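Local coordinates for protein dihydroorotase (Agrobacterium tumefaciens, PDB 2OGJ) that hydrolyses the acetyl ester of (R)-mandelate in vitro, as a zinc-dependent esterase of the amidohydrolase superfamily, at residues R177-I182 with M206-E211. Residues are numbered along the deposited sequence; the frame is centred on the assembly and turned at random.
With ZN (zinc ion), chain H.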
# COMPACT_ATOMS: atom_id res chain seq x y z
N ARG A 177 -17.01 5.33 10.25
CA ARG A 177 -16.21 5.55 11.43
C ARG A 177 -14.93 6.28 10.97
O ARG A 177 -13.92 5.68 10.59
CB ARG A 177 -15.91 4.20 12.10
CG ARG A 177 -17.17 3.49 12.57
CD ARG A 177 -16.99 1.99 12.69
NE ARG A 177 -16.23 1.57 13.87
CZ ARG A 177 -15.28 0.64 13.84
NH1 ARG A 177 -14.98 0.04 12.70
NH2 ARG A 177 -14.64 0.29 14.94
N ALA A 178 -15.02 7.61 10.99
CA ALA A 178 -13.93 8.49 10.59
C ALA A 178 -12.92 8.64 11.74
O ALA A 178 -13.00 9.58 12.53
CB ALA A 178 -14.49 9.83 10.20
N SER A 179 -12.00 7.69 11.83
CA SER A 179 -10.97 7.69 12.87
C SER A 179 -9.80 6.87 12.35
O SER A 179 -10.01 5.84 11.73
CB SER A 179 -11.50 7.08 14.17
OG SER A 179 -12.51 7.90 14.73
N HIS A 180 -8.58 7.31 12.62
CA HIS A 180 -7.43 6.60 12.07
C HIS A 180 -7.31 5.12 12.43
O HIS A 180 -6.63 4.35 11.74
CB HIS A 180 -6.13 7.38 12.33
CG HIS A 180 -5.62 7.29 13.73
ND1 HIS A 180 -5.16 6.12 14.29
CD2 HIS A 180 -5.37 8.27 14.64
CE1 HIS A 180 -4.65 6.37 15.49
NE2 HIS A 180 -4.77 7.67 15.72
N VAL A 181 -8.00 4.72 13.49
CA VAL A 181 -7.98 3.32 13.88
C VAL A 181 -8.69 2.52 12.80
O VAL A 181 -8.33 1.37 12.54
CB VAL A 181 -8.68 3.12 15.24
CG1 VAL A 181 -9.22 1.69 15.37
CG2 VAL A 181 -7.69 3.43 16.35
N ILE A 182 -9.69 3.14 12.17
CA ILE A 182 -10.45 2.48 11.11
C ILE A 182 -9.93 2.90 9.74
O ILE A 182 -9.42 2.07 8.98
CB ILE A 182 -11.96 2.84 11.15
CG1 ILE A 182 -12.60 2.45 12.49
CG2 ILE A 182 -12.67 2.15 9.99
CD1 ILE A 182 -12.34 3.44 13.63
N MSE A 206 -24.73 8.80 9.70
CA MSE A 206 -24.25 8.87 11.08
C MSE A 206 -22.74 8.73 11.06
O MSE A 206 -22.21 7.72 10.58
CB MSE A 206 -24.86 7.75 11.96
CG MSE A 206 -24.30 7.68 13.40
SE MSE A 206 -25.07 6.49 14.53
CE MSE A 206 -23.99 5.25 14.41
N VAL A 207 -22.04 9.74 11.56
CA VAL A 207 -20.59 9.67 11.54
C VAL A 207 -19.93 9.70 12.92
O VAL A 207 -20.18 10.58 13.73
CB VAL A 207 -19.99 10.79 10.67
CG1 VAL A 207 -18.56 10.45 10.30
CG2 VAL A 207 -20.82 10.96 9.42
N HIS A 208 -19.07 8.71 13.14
CA HIS A 208 -18.33 8.56 14.38
C HIS A 208 -17.04 9.37 14.27
O HIS A 208 -16.42 9.43 13.21
CB HIS A 208 -18.11 7.03 14.64
CG HIS A 208 -16.71 6.61 15.01
ND1 HIS A 208 -16.47 5.53 15.84
CD2 HIS A 208 -15.49 7.04 14.61
CE1 HIS A 208 -15.17 5.33 15.94
NE2 HIS A 208 -14.55 6.23 15.20
N VAL A 209 -16.68 10.02 15.36
CA VAL A 209 -15.47 10.83 15.40
C VAL A 209 -14.56 10.33 16.52
O VAL A 209 -15.03 9.96 17.59
CB VAL A 209 -15.81 12.32 15.61
CG1 VAL A 209 -16.85 12.78 14.59
CG2 VAL A 209 -16.31 12.55 17.02
N GLY A 210 -13.25 10.31 16.26
CA GLY A 210 -12.31 9.85 17.27
C GLY A 210 -10.92 10.39 17.00
O GLY A 210 -10.78 11.56 16.64
N GLU A 211 -9.91 9.55 17.16
CA GLU A 211 -8.53 9.94 16.93
C GLU A 211 -8.47 10.75 15.64
O GLU A 211 -8.66 10.21 14.55
CB GLU A 211 -7.64 8.69 16.82
CG GLU A 211 -8.16 7.46 17.56
CD GLU A 211 -9.44 6.92 16.94
OE1 GLU A 211 -9.39 6.31 15.84
OE2 GLU A 211 -10.50 7.12 17.55
ZN ZN H . -18.02 4.28 17.12
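Residues 177-178 run parallel to strand 206-209, with R177 in register with H208 at a CA-CA distance of 4.7 Å. Within the strand pair the backbones are joined by a weak bond from A178 N to H208 O (3.2 Å). Beyond A178, the centre of an inverse gamma turn, the chain coils into the short helix at 180-183. H180 N donates a long, weak bond to E211 O, and V181 N donates a hydrogen bond to E211 OE1 (3.2 Å), though that oxygen is less surely placed.

H208 carries the side-chain contact. Its ND1 binds zinc at 2.4 Å, while NE2, the other ring nitrogen, gives a bent, weak hydrogen bond to S179 OG (2.7 Å, 128°), the hydroxyl lying at the ring edge. S179 OG stands beside its own backbone N, anti to the carbonyl carbon, and donates a weak hydrogen bond to A178 O. These bonds make S179 a second-shell partner that probably helps set the rotation of the imidazole. R177 CB sits over the ring centre, 3.8 Å from the centroid and 7° off the normal, a CH-pi contact. I182 CD1 meets the NE2 end tip to tip. The R177 chain bends at chi3, and its guanidinium, 72° from the ring plane, leaves for a salt bridge with E148.

In the TIM barrel, H231 and the carboxylated K175 complete the protein ligands of this zinc, H231 just following strand 228-230, the parallel neighbour of 206-209. Helix 216-222 packs on V207 and V209, and H180 touches I152 of the second subunit.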